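Local coordinates for protein exosome complex component Rrp42 (Archaeoglobus fulgidus, PDB 3M7N) that is probably a non-catalytic subunit of the RNA-degrading archaeal exosome that helps to shape the active site of its partner Rrp41, at residues N21-G26 and R202-V207; K44-A49 and A167-L172; L212-D217 and V223-S228. One frame throughout, in Å; residues are numbered along the deposited sequence.

Contact 1: N21-G26 and R202-V207; sequences NERIDG and REEMSV
R23 and E204 form a two-pronged salt bridge. The guanidinium is used side-on: R23 NE donates to E204 OE1 at 2.8 Å, and R23 NH1 donates to E204 OE2 at 3.0 Å. Both bonds are nearly straight. Each oxygen is met on its syn side, and the carboxylate lies in line with the edge of the guanidinium. The two planes differ by only 20°, so the pair is almost flat. A bend at chi3 of R23 (85°) turns the guanidinium so that this edge faces the glutamate. The group is held from further sides. R23 NH1 also donates to the V198 carbonyl, and R23 NH2 to that of G28. E204 OE2 has a second donor in the S201 backbone N.

Two waters join the network at E204 OE1. One accepts from I24 N at 2.7 Å and donates to E204 OE1. The other donates to E204 OE1 and, more weakly, to D25 OD1. It thus lies between two like-charged carboxylates and may ease their repulsion. R23 to G26 form a type I turn, closed by a bond from G26 N to R23 O.

The apolar packing comes mainly from I24. Its CD1 methyl lies 3.6 Å from E203 CB and 3.5 Å from E203 OE2, and the two side chains cross at about a right angle. I24 CD1 also approaches E204 CG, at 4.3 Å. The E203 carboxylate has its own salt bridge, from OE1 to K10.

The contact ties the loop after helix 4-19 to the short helix 202-205. I24 also packs on V14 of helix 4-19. On the sheet side, R23 and E204 rest on L197 of strand 195-198, and E204 also touches L190 of strand 185-192.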
ATOM      1  N   ASN H  21       2.775 -23.192  39.521  1.00 29.70           N
ATOM      2  CA  ASN H  21       2.874 -24.471  38.803  1.00 33.05           C
ATOM      3  C   ASN H  21       1.565 -25.040  38.202  1.00 32.58           C
ATOM      4  O   ASN H  21       1.353 -26.260  38.178  1.00 31.65           O
ATOM      5  CB  ASN H  21       3.513 -25.524  39.720  1.00 27.86           C
ATOM      6  CG  ASN H  21       3.864 -26.789  38.988  1.00 33.95           C
ATOM      7  OD1 ASN H  21       4.568 -26.752  37.975  1.00 34.68           O
ATOM      8  ND2 ASN H  21       3.365 -27.928  39.485  1.00 32.37           N
ATOM      9  N   GLU H  22       0.697 -24.165  37.716  1.00 29.23           N
ATOM     10  CA  GLU H  22      -0.584 -24.580  37.151  1.00 33.48           C
ATOM     11  C   GLU H  22      -0.869 -23.885  35.825  1.00 30.70           C
ATOM     12  O   GLU H  22      -0.385 -22.796  35.580  1.00 26.66           O
ATOM     13  CB  GLU H  22      -1.721 -24.246  38.116  1.00 29.94           C
ATOM     14  CG  GLU H  22      -1.768 -25.136  39.331  1.00 35.35           C
ATOM     15  CD  GLU H  22      -2.833 -24.711  40.291  1.00 39.87           C
ATOM     16  OE1 GLU H  22      -3.352 -23.593  40.118  1.00 44.66           O
ATOM     17  OE2 GLU H  22      -3.163 -25.490  41.211  1.00 45.63           O
ATOM     18  N   ARG H  23      -1.672 -24.524  34.987  1.00 26.83           N
ATOM     19  CA  ARG H  23      -2.225 -23.867  33.814  1.00 28.27           C
ATOM     20  C   ARG H  23      -3.663 -23.388  34.080  1.00 29.79           C
ATOM     21  O   ARG H  23      -4.378 -23.926  34.947  1.00 27.67           O
ATOM     22  CB  ARG H  23      -2.181 -24.787  32.593  1.00 25.56           C
ATOM     23  CG  ARG H  23      -0.782 -25.100  32.116  1.00 25.43           C
ATOM     24  CD  ARG H  23      -0.792 -26.138  31.007  1.00 26.34           C
ATOM     25  NE  ARG H  23      -1.004 -25.543  29.695  1.00 24.41           N
ATOM     26  CZ  ARG H  23      -0.681 -26.143  28.549  1.00 27.97           C
ATOM     27  NH1 ARG H  23      -0.891 -25.540  27.381  1.00 25.88           N
ATOM     28  NH2 ARG H  23      -0.135 -27.350  28.571  1.00 22.29           N
ATOM     29  N   ILE H  24      -4.060 -22.378  33.316  1.00 26.24           N
ATOM     30  CA  ILE H  24      -5.422 -21.811  33.313  1.00 32.78           C
ATOM     31  C   ILE H  24      -6.556 -22.822  33.435  1.00 29.46           C
ATOM     32  O   ILE H  24      -7.484 -22.640  34.220  1.00 28.98           O
ATOM     33  CB  ILE H  24      -5.679 -21.077  31.977  1.00 33.25           C
ATOM     34  CG1 ILE H  24      -5.086 -19.682  31.992  1.00 40.15           C
ATOM     35  CG2 ILE H  24      -7.166 -20.962  31.678  1.00 42.48           C
ATOM     36  CD1 ILE H  24      -5.391 -18.948  30.688  1.00 40.52           C
ATOM     37  N   ASP H  25      -6.505 -23.865  32.617  1.00 28.83           N
ATOM     38  CA  ASP H  25      -7.607 -24.817  32.553  1.00 28.75           C
ATOM     39  C   ASP H  25      -7.314 -26.144  33.247  1.00 28.71           C
ATOM     40  O   ASP H  25      -8.031 -27.121  33.026  1.00 33.36           O
ATOM     41  CB  ASP H  25      -7.980 -25.093  31.100  1.00 22.31           C
ATOM     42  CG  ASP H  25      -6.845 -25.743  30.326  1.00 29.32           C
ATOM     43  OD1 ASP H  25      -5.734 -25.854  30.890  1.00 27.99           O
ATOM     44  OD2 ASP H  25      -7.058 -26.144  29.159  1.00 30.56           O
ATOM     45  N   GLY H  26      -6.265 -26.196  34.065  1.00 28.32           N
ATOM     46  CA  GLY H  26      -5.895 -27.434  34.752  1.00 24.53           C
ATOM     47  C   GLY H  26      -5.145 -28.491  33.950  1.00 25.25           C
ATOM     48  O   GLY H  26      -4.899 -29.574  34.449  1.00 34.89           O
ATOM     49  N   ARG H 202      -5.148 -19.727  23.149  1.00 28.68           N
ATOM     50  CA  ARG H 202      -5.037 -18.316  22.804  1.00 27.53           C
ATOM     51  C   ARG H 202      -4.835 -17.481  24.070  1.00 27.93           C
ATOM     52  O   ARG H 202      -4.005 -16.571  24.102  1.00 26.06           O
ATOM     53  CB  ARG H 202      -6.252 -17.866  21.979  1.00 28.38           C
ATOM     54  CG  ARG H 202      -6.344 -16.373  21.674  1.00 31.96           C
ATOM     55  CD  ARG H 202      -7.104 -16.134  20.361  1.00 37.64           C
ATOM     56  NE  ARG H 202      -7.665 -14.783  20.267  1.00 51.24           N
ATOM     57  CZ  ARG H 202      -8.501 -14.360  19.312  1.00 45.21           C
ATOM     58  NH1 ARG H 202      -8.958 -13.118  19.346  1.00 42.08           N
ATOM     59  NH2 ARG H 202      -8.891 -15.167  18.333  1.00 39.31           N
ATOM     60  N   GLU H 203      -5.554 -17.822  25.130  1.00 25.60           N
ATOM     61  CA  GLU H 203      -5.407 -17.097  26.378  1.00 25.66           C
ATOM     62  C   GLU H 203      -3.971 -17.170  26.870  1.00 30.79           C
ATOM     63  O   GLU H 203      -3.413 -16.179  27.332  1.00 30.27           O
ATOM     64  CB  GLU H 203      -6.340 -17.666  27.428  1.00 35.23           C
ATOM     65  CG  GLU H 203      -7.795 -17.501  27.076  1.00 39.04           C
ATOM     66  CD  GLU H 203      -8.634 -17.187  28.283  1.00 48.55           C
ATOM     67  OE1 GLU H 203      -9.558 -16.362  28.156  1.00 64.56           O
ATOM     68  OE2 GLU H 203      -8.366 -17.749  29.363  1.00 57.28           O
ATOM     69  N   GLU H 204      -3.362 -18.343  26.743  1.00 28.34           N
ATOM     70  CA  GLU H 204      -1.978 -18.494  27.151  1.00 27.55           C
ATOM     71  C   GLU H 204      -1.051 -17.681  26.259  1.00 27.20           C
ATOM     72  O   GLU H 204      -0.046 -17.165  26.731  1.00 25.77           O
ATOM     73  CB  GLU H 204      -1.562 -19.974  27.221  1.00 26.03           C
ATOM     74  CG  GLU H 204      -2.208 -20.724  28.392  1.00 25.77           C
ATOM     75  CD  GLU H 204      -2.096 -22.245  28.271  1.00 28.64           C
ATOM     76  OE1 GLU H 204      -2.036 -22.934  29.323  1.00 25.59           O
ATOM     77  OE2 GLU H 204      -2.068 -22.743  27.128  1.00 24.22           O
ATOM     78  N   MET H 205      -1.392 -17.552  24.979  1.00 25.05           N
ATOM     79  CA  MET H 205      -0.549 -16.795  24.064  1.00 24.86           C
ATOM     80  C   MET H 205      -0.491 -15.307  24.453  1.00 27.20           C
ATOM     81  O   MET H 205       0.357 -14.580  23.981  1.00 29.48           O
ATOM     82  CB  MET H 205      -1.027 -16.945  22.619  1.00 26.09           C
ATOM     83  CG  MET H 205      -0.853 -18.352  22.019  1.00 30.57           C
ATOM     84  SD  MET H 205       0.830 -19.010  22.047  1.00 30.72           S
ATOM     85  CE  MET H 205       1.701 -17.753  21.098  1.00 26.00           C
ATOM     86  N   SER H 206      -1.386 -14.860  25.324  1.00 25.43           N
ATOM     87  CA  SER H 206      -1.325 -13.488  25.791  1.00 30.83           C
ATOM     88  C   SER H 206       0.043 -13.172  26.390  1.00 29.40           C
ATOM     89  O   SER H 206       0.439 -12.027  26.493  1.00 31.50           O
ATOM     90  CB  SER H 206      -2.397 -13.252  26.844  1.00 32.65           C
ATOM     91  OG  SER H 206      -2.023 -13.917  28.033  1.00 36.81           O
ATOM     92  N   VAL H 207       0.766 -14.200  26.797  1.00 31.17           N
ATOM     93  CA  VAL H 207       2.067 -14.005  27.412  1.00 30.79           C
ATOM     94  C   VAL H 207       3.104 -13.477  26.430  1.00 30.91           C
ATOM     95  O   VAL H 207       3.973 -12.707  26.807  1.00 37.46           O
ATOM     96  CB  VAL H 207       2.574 -15.308  28.084  1.00 33.11           C
ATOM     97  CG1 VAL H 207       4.006 -15.141  28.551  1.00 31.17           C
ATOM     98  CG2 VAL H 207       1.663 -15.682  29.261  1.00 34.10           C
TER
HETATM   99  O   HOH W   1      -2.270 -21.473  31.563  1.00 25.75           O
HETATM  100  O   HOH W   2      -4.343 -23.964  29.795  1.00 30.95           O

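Contact 2: K44-A49 and A167-L172; sequences KAEGSA and AERFDL
E46 and R169 meet through two bent side chains. The E46 chain folds at chi2 (69°), which brings its OE2 to R169. R169 leaves its backbone with CG opposite the backbone N, runs out extended, and then bends at chi3 (-43°). Its NH1 arrives 3.0 Å from E46 OE2. This is a salt bridge with a weak hydrogen bond, since the N-H...O angle is only 132°. A single N-O pair makes the contact. With the carboxylate and guanidinium planes almost perpendicular, it is not the flat two-bond pairing.

E46 OE1 accepts from the backbone N of M64, and E46 OE2 also pairs with K63 NZ. R169 NH2 donates to the carbonyl of E87 in the chain of exosome complex exonuclease 1. E46 and G47 form a classic beta bulge opposite V62, where strand 47-53 begins.

The carboxylate is therefore positioned mainly by strand 56-67. R169 is itself exposed and reaches in from the loop between strands 164-165 and 176-177. The nearest atom of the contact is about 5 Å from the bound nucleic acid. With K63 and R169 both beside it, E46 is probably ionised. The arginine also links this charge cluster to the neighbouring subunit.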
ATOM      1  N   LYS H  44     -16.344 -32.040  -2.655  1.00 39.46           N
ATOM      2  CA  LYS H  44     -15.858 -31.596  -3.955  1.00 36.70           C
ATOM      3  C   LYS H  44     -14.349 -31.634  -4.009  1.00 33.95           C
ATOM      4  O   LYS H  44     -13.762 -31.650  -5.088  1.00 41.50           O
ATOM      5  CB  LYS H  44     -16.357 -30.190  -4.308  1.00 40.07           C
ATOM      6  CG  LYS H  44     -17.801 -30.148  -4.791  1.00 45.66           C
ATOM      7  CD  LYS H  44     -18.110 -28.892  -5.609  1.00 39.74           C
ATOM      8  CE  LYS H  44     -19.614 -28.837  -5.950  1.00 49.53           C
ATOM      9  NZ  LYS H  44     -19.989 -27.756  -6.932  1.00 51.09           N
ATOM     10  N   ALA H  45     -13.706 -31.631  -2.851  1.00 31.44           N
ATOM     11  CA  ALA H  45     -12.254 -31.745  -2.836  1.00 34.92           C
ATOM     12  C   ALA H  45     -11.804 -33.195  -3.073  1.00 35.32           C
ATOM     13  O   ALA H  45     -12.574 -34.140  -2.882  1.00 34.48           O
ATOM     14  CB  ALA H  45     -11.704 -31.216  -1.543  1.00 34.19           C
ATOM     15  N   GLU H  46     -10.556 -33.362  -3.496  1.00 37.37           N
ATOM     16  CA  GLU H  46      -9.958 -34.695  -3.605  1.00 36.23           C
ATOM     17  C   GLU H  46      -9.713 -35.339  -2.234  1.00 33.83           C
ATOM     18  O   GLU H  46      -9.867 -36.550  -2.057  1.00 33.70           O
ATOM     19  CB  GLU H  46      -8.677 -34.645  -4.431  1.00 30.67           C
ATOM     20  CG  GLU H  46      -8.913 -34.538  -5.947  1.00 38.59           C
ATOM     21  CD  GLU H  46      -9.488 -33.186  -6.377  1.00 36.95           C
ATOM     22  OE1 GLU H  46      -8.702 -32.260  -6.648  1.00 37.46           O
ATOM     23  OE2 GLU H  46     -10.724 -33.048  -6.444  1.00 38.16           O
ATOM     24  N   GLY H  47      -9.346 -34.514  -1.268  1.00 33.80           N
ATOM     25  CA  GLY H  47      -9.181 -34.952   0.111  1.00 32.91           C
ATOM     26  C   GLY H  47      -9.463 -33.757   1.011  1.00 34.97           C
ATOM     27  O   GLY H  47      -9.332 -32.603   0.583  1.00 29.59           O
ATOM     28  N   SER H  48      -9.873 -34.016   2.248  1.00 30.05           N
ATOM     29  CA  SER H  48     -10.195 -32.918   3.130  1.00 29.20           C
ATOM     30  C   SER H  48     -10.291 -33.373   4.554  1.00 30.38           C
ATOM     31  O   SER H  48     -10.570 -34.538   4.820  1.00 31.81           O
ATOM     32  CB  SER H  48     -11.519 -32.244   2.708  1.00 31.03           C
ATOM     33  OG  SER H  48     -12.621 -33.119   2.858  1.00 29.07           O
ATOM     34  N   ALA H  49     -10.088 -32.442   5.478  1.00 24.11           N
ATOM     35  CA  ALA H  49     -10.235 -32.777   6.874  1.00 27.68           C
ATOM     36  C   ALA H  49     -10.487 -31.553   7.736  1.00 28.79           C
ATOM     37  O   ALA H  49      -9.912 -30.486   7.522  1.00 28.74           O
ATOM     38  CB  ALA H  49      -9.012 -33.570   7.372  1.00 27.19           C
ATOM     39  N   ALA H 167      -7.876 -39.570 -11.294  1.00 50.58           N
ATOM     40  CA  ALA H 167      -7.316 -39.953 -12.587  1.00 55.17           C
ATOM     41  C   ALA H 167      -8.398 -39.953 -13.669  1.00 53.93           C
ATOM     42  O   ALA H 167      -8.180 -39.463 -14.774  1.00 54.15           O
ATOM     43  CB  ALA H 167      -6.610 -41.304 -12.502  1.00 46.11           C
ATOM     44  N   GLU H 168      -9.568 -40.486 -13.334  1.00 53.29           N
ATOM     45  CA  GLU H 168     -10.671 -40.575 -14.285  1.00 55.02           C
ATOM     46  C   GLU H 168     -11.020 -39.227 -14.865  1.00 59.11           C
ATOM     47  O   GLU H 168     -10.986 -39.039 -16.075  1.00 66.27           O
ATOM     48  CB  GLU H 168     -11.899 -41.162 -13.612  1.00 54.68           C
ATOM     49  CG  GLU H 168     -11.676 -42.574 -13.151  1.00 60.00           C
ATOM     50  CD  GLU H 168     -12.641 -42.967 -12.075  1.00 67.57           C
ATOM     51  OE1 GLU H 168     -13.725 -42.340 -12.013  1.00 67.49           O
ATOM     52  OE2 GLU H 168     -12.315 -43.890 -11.292  1.00 67.39           O
ATOM     53  N   ARG H 169     -11.360 -38.286 -13.995  1.00 60.58           N
ATOM     54  CA  ARG H 169     -11.698 -36.949 -14.434  1.00 54.27           C
ATOM     55  C   ARG H 169     -10.718 -36.487 -15.485  1.00 55.85           C
ATOM     56  O   ARG H 169     -11.085 -35.756 -16.399  1.00 60.30           O
ATOM     57  CB  ARG H 169     -11.662 -35.961 -13.271  1.00 54.80           C
ATOM     58  CG  ARG H 169     -11.845 -34.526 -13.743  1.00 59.10           C
ATOM     59  CD  ARG H 169     -11.364 -33.502 -12.734  1.00 59.63           C
ATOM     60  NE  ARG H 169     -11.769 -33.843 -11.376  1.00 59.44           N
ATOM     61  CZ  ARG H 169     -11.615 -33.036 -10.334  1.00 55.86           C
ATOM     62  NH1 ARG H 169     -12.000 -33.441  -9.134  1.00 54.70           N
ATOM     63  NH2 ARG H 169     -11.076 -31.826 -10.492  1.00 52.35           N
ATOM     64  N   PHE H 170      -9.462 -36.901 -15.346  1.00 55.92           N
ATOM     65  CA  PHE H 170      -8.415 -36.424 -16.244  1.00 57.79           C
ATOM     66  C   PHE H 170      -8.024 -37.487 -17.266  1.00 60.77           C
ATOM     67  O   PHE H 170      -6.949 -37.420 -17.865  1.00 63.33           O
ATOM     68  CB  PHE H 170      -7.189 -35.934 -15.456  1.00 57.47           C
ATOM     69  CG  PHE H 170      -7.390 -34.592 -14.780  1.00 55.16           C
ATOM     70  CD1 PHE H 170      -7.116 -33.409 -15.458  1.00 51.13           C
ATOM     71  CD2 PHE H 170      -7.846 -34.517 -13.470  1.00 48.97           C
ATOM     72  CE1 PHE H 170      -7.298 -32.174 -14.846  1.00 49.31           C
ATOM     73  CE2 PHE H 170      -8.031 -33.287 -12.849  1.00 50.44           C
ATOM     74  CZ  PHE H 170      -7.755 -32.116 -13.534  1.00 50.31           C
ATOM     75  N   ASP H 171      -8.909 -38.460 -17.459  1.00 61.18           N
ATOM     76  CA  ASP H 171      -8.703 -39.518 -18.447  1.00 64.82           C
ATOM     77  C   ASP H 171      -7.295 -40.078 -18.324  1.00 64.62           C
ATOM     78  O   ASP H 171      -6.442 -39.858 -19.186  1.00 64.83           O
ATOM     79  CB  ASP H 171      -8.968 -38.988 -19.858  1.00 63.49           C
ATOM     80  CG  ASP H 171     -10.374 -38.429 -20.006  1.00 76.07           C
ATOM     81  OD1 ASP H 171     -11.323 -39.051 -19.466  1.00 74.29           O
ATOM     82  OD2 ASP H 171     -10.526 -37.364 -20.646  1.00 75.88           O
ATOM     83  N   LEU H 172      -7.074 -40.819 -17.243  1.00 56.71           N
ATOM     84  CA  LEU H 172      -5.737 -41.157 -16.809  1.00 52.38           C
ATOM     85  C   LEU H 172      -5.816 -42.461 -16.043  1.00 55.13           C
ATOM     86  O   LEU H 172      -4.834 -42.909 -15.449  1.00 56.50           O
ATOM     87  CB  LEU H 172      -5.220 -40.053 -15.892  1.00 54.07           C
ATOM     88  CG  LEU H 172      -3.977 -39.269 -16.291  1.00 53.74           C
ATOM     89  CD1 LEU H 172      -4.040 -38.811 -17.733  1.00 61.85           C
ATOM     90  CD2 LEU H 172      -3.819 -38.086 -15.362  1.00 56.03           C
TER

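Contact 3: L212-D217 and V223-S228; sequences LTITTD and VAMQKS
I214 and M225 make the tight part of this strand pair. Their side chains lie side by side and point the same way, with M225 CE 3.4 Å from I214 CG1. The M225 chain bends at chi3 (74°), which brings CE against I214 CG1. On the same face, L212 CD2 reaches K227 CB at 4.1 Å. Helix 235-253 covers this face, with L241 on L212 and F238 on M225.

The other face is looser and more polar. T215 CB meets A224 CB at 3.9 Å, while T213 and Q226 barely touch through their side chains. T213 OG1 bonds to T188 and to a water, which also donates weakly to Q226 O. The Q226 amide turns away to R111 and to Q205 of the exonuclease 1 chain.

T213 and Q226 form an antiparallel hydrogen-bonded pair, with T213 N to Q226 O at 2.8 Å. At the other end V223 N donates to T215 O at 2.7 Å. There V223 and A224 both face T215, a classic beta bulge. The arrangement is a beta hairpin of the second RNase PH-family domain, whose outer strand within this chain, 222-228, extends the sheet through A224 to Q226 into exonuclease 1.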
ATOM      1  N   LEU H 212       8.138 -23.016  20.386  1.00 25.59           N
ATOM      2  CA  LEU H 212       9.039 -24.001  19.809  1.00 24.14           C
ATOM      3  C   LEU H 212       8.168 -25.106  19.225  1.00 22.81           C
ATOM      4  O   LEU H 212       7.248 -25.599  19.874  1.00 23.45           O
ATOM      5  CB  LEU H 212      10.011 -24.503  20.884  1.00 22.59           C
ATOM      6  CG  LEU H 212      11.272 -25.347  20.626  1.00 30.32           C
ATOM      7  CD1 LEU H 212      11.047 -26.784  20.988  1.00 29.27           C
ATOM      8  CD2 LEU H 212      11.850 -25.223  19.223  1.00 25.42           C
ATOM      9  N   THR H 213       8.425 -25.445  17.975  1.00 21.67           N
ATOM     10  CA  THR H 213       7.705 -26.509  17.306  1.00 23.94           C
ATOM     11  C   THR H 213       8.670 -27.635  16.930  1.00 25.12           C
ATOM     12  O   THR H 213       9.723 -27.387  16.353  1.00 25.59           O
ATOM     13  CB  THR H 213       7.024 -25.996  16.010  1.00 22.80           C
ATOM     14  OG1 THR H 213       6.056 -24.995  16.335  1.00 25.16           O
ATOM     15  CG2 THR H 213       6.333 -27.128  15.310  1.00 26.02           C
ATOM     16  N   ILE H 214       8.308 -28.871  17.259  1.00 27.07           N
ATOM     17  CA  ILE H 214       9.086 -30.034  16.850  1.00 24.89           C
ATOM     18  C   ILE H 214       8.165 -31.005  16.134  1.00 25.05           C
ATOM     19  O   ILE H 214       7.101 -31.352  16.655  1.00 24.54           O
ATOM     20  CB  ILE H 214       9.750 -30.751  18.058  1.00 24.99           C
ATOM     21  CG1 ILE H 214      10.784 -29.839  18.702  1.00 22.11           C
ATOM     22  CG2 ILE H 214      10.455 -32.044  17.602  1.00 23.85           C
ATOM     23  CD1 ILE H 214      11.146 -30.224  20.086  1.00 26.23           C
ATOM     24  N   THR H 215       8.576 -31.440  14.950  1.00 20.92           N
ATOM     25  CA  THR H 215       7.810 -32.410  14.188  1.00 25.60           C
ATOM     26  C   THR H 215       8.534 -33.744  14.033  1.00 26.71           C
ATOM     27  O   THR H 215       9.717 -33.798  13.701  1.00 29.18           O
ATOM     28  CB  THR H 215       7.463 -31.866  12.794  1.00 26.65           C
ATOM     29  OG1 THR H 215       6.957 -30.531  12.933  1.00 24.84           O
ATOM     30  CG2 THR H 215       6.431 -32.770  12.082  1.00 17.11           C
ATOM     31  N   THR H 216       7.807 -34.832  14.246  1.00 27.41           N
ATOM     32  CA  THR H 216       8.395 -36.147  14.086  1.00 27.46           C
ATOM     33  C   THR H 216       7.641 -36.994  13.071  1.00 28.81           C
ATOM     34  O   THR H 216       6.479 -36.722  12.744  1.00 26.36           O
ATOM     35  CB  THR H 216       8.430 -36.897  15.416  1.00 27.27           C
ATOM     36  OG1 THR H 216       7.090 -37.090  15.866  1.00 27.50           O
ATOM     37  CG2 THR H 216       9.192 -36.104  16.465  1.00 24.47           C
ATOM     38  N   ASP H 217       8.321 -38.022  12.572  1.00 28.39           N
ATOM     39  CA  ASP H 217       7.695 -39.019  11.723  1.00 29.37           C
ATOM     40  C   ASP H 217       7.268 -40.238  12.549  1.00 32.08           C
ATOM     41  O   ASP H 217       7.366 -40.233  13.777  1.00 28.19           O
ATOM     42  CB  ASP H 217       8.618 -39.429  10.561  1.00 30.24           C
ATOM     43  CG  ASP H 217       9.867 -40.193  11.020  1.00 30.92           C
ATOM     44  OD1 ASP H 217       9.918 -40.660  12.171  1.00 27.17           O
ATOM     45  OD2 ASP H 217      10.809 -40.328  10.208  1.00 33.89           O
ATOM     46  N   VAL H 223      11.865 -34.444  12.214  1.00 27.94           N
ATOM     47  CA  VAL H 223      11.793 -34.239  10.774  1.00 28.12           C
ATOM     48  C   VAL H 223      11.726 -32.735  10.444  1.00 29.78           C
ATOM     49  O   VAL H 223      12.078 -32.301   9.341  1.00 30.73           O
ATOM     50  CB  VAL H 223      10.605 -35.080  10.193  1.00 30.23           C
ATOM     51  CG1 VAL H 223       9.638 -34.254   9.393  1.00 32.58           C
ATOM     52  CG2 VAL H 223      11.121 -36.304   9.405  1.00 31.63           C
ATOM     53  N   ALA H 224      11.314 -31.935  11.421  1.00 23.26           N
ATOM     54  CA  ALA H 224      11.312 -30.484  11.259  1.00 25.06           C
ATOM     55  C   ALA H 224      11.318 -29.864  12.632  1.00 23.23           C
ATOM     56  O   ALA H 224      10.746 -30.417  13.564  1.00 26.30           O
ATOM     57  CB  ALA H 224      10.079 -30.032  10.488  1.00 25.31           C
ATOM     58  N   MET H 225      11.981 -28.734  12.783  1.00 23.24           N
ATOM     59  CA  MET H 225      11.856 -27.983  14.020  1.00 23.69           C
ATOM     60  C   MET H 225      11.906 -26.503  13.696  1.00 27.63           C
ATOM     61  O   MET H 225      12.537 -26.081  12.724  1.00 26.47           O
ATOM     62  CB  MET H 225      12.966 -28.321  15.018  1.00 24.52           C
ATOM     63  CG  MET H 225      13.091 -29.791  15.416  1.00 28.17           C
ATOM     64  SD  MET H 225      14.610 -30.091  16.370  1.00 34.12           S
ATOM     65  CE  MET H 225      14.096 -29.354  17.872  1.00 27.70           C
ATOM     66  N   GLN H 226      11.254 -25.716  14.538  1.00 25.42           N
ATOM     67  CA  GLN H 226      11.172 -24.295  14.336  1.00 24.35           C
ATOM     68  C   GLN H 226      11.011 -23.581  15.679  1.00 27.72           C
ATOM     69  O   GLN H 226      10.004 -23.755  16.374  1.00 28.71           O
ATOM     70  CB  GLN H 226       9.961 -24.002  13.438  1.00 32.71           C
ATOM     71  CG  GLN H 226       9.647 -22.514  13.225  1.00 26.70           C
ATOM     72  CD  GLN H 226      10.682 -21.832  12.379  1.00 34.75           C
ATOM     73  OE1 GLN H 226      11.254 -22.427  11.440  1.00 31.56           O
ATOM     74  NE2 GLN H 226      10.937 -20.566  12.693  1.00 38.51           N
ATOM     75  N   LYS H 227      12.011 -22.792  16.052  1.00 25.87           N
ATOM     76  CA  LYS H 227      11.854 -21.831  17.138  1.00 27.11           C
ATOM     77  C   LYS H 227      11.310 -20.483  16.573  1.00 27.79           C
ATOM     78  O   LYS H 227      11.780 -20.014  15.537  1.00 24.29           O
ATOM     79  CB  LYS H 227      13.194 -21.638  17.848  1.00 20.73           C
ATOM     80  CG  LYS H 227      13.188 -20.493  18.832  1.00 25.87           C
ATOM     81  CD  LYS H 227      14.518 -20.383  19.563  1.00 27.55           C
ATOM     82  CE  LYS H 227      15.074 -18.976  19.494  1.00 25.93           C
ATOM     83  NZ  LYS H 227      14.345 -18.000  20.284  1.00 27.73           N
ATOM     84  N   SER H 228      10.322 -19.874  17.232  1.00 26.50           N
ATOM     85  CA  SER H 228       9.765 -18.593  16.746  1.00 27.85           C
ATOM     86  C   SER H 228       9.550 -17.617  17.863  1.00 27.72           C
ATOM     87  O   SER H 228       9.120 -18.005  18.956  1.00 26.31           O
ATOM     88  CB  SER H 228       8.402 -18.769  16.066  1.00 25.64           C
ATOM     89  OG  SER H 228       8.492 -19.533  14.894  1.00 35.53           O
TER
HETATM   90  O   HOH W   3       6.901 -22.658  16.875  1.00 28.96           O

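How the contacts relate
Contact 1 joins two distant parts of the chain, and contact 2 falls between them in sequence. Contact 3 follows both: helix 202-205 leads on to strand 211-216. Contacts 1 and 2 lie on opposite sides of the chain's centre, with centres about 42 Å apart. Contact 3 is nearer the middle, about 22 Å from contact 1 and 31 Å from contact 2, centre to centre. Contact 2 joins the end of the mixed sheet to the loop between strands 164-165 and 176-177. Contact 3 lies in the antiparallel sheet, and contact 1 sets the loop after helix 4-19 beside its strand 195-198. Contacts 2 and 3 bond to the exonuclease 1 chain; contact 1 only packs against it. This is consistent with Rrp42 supporting its partner.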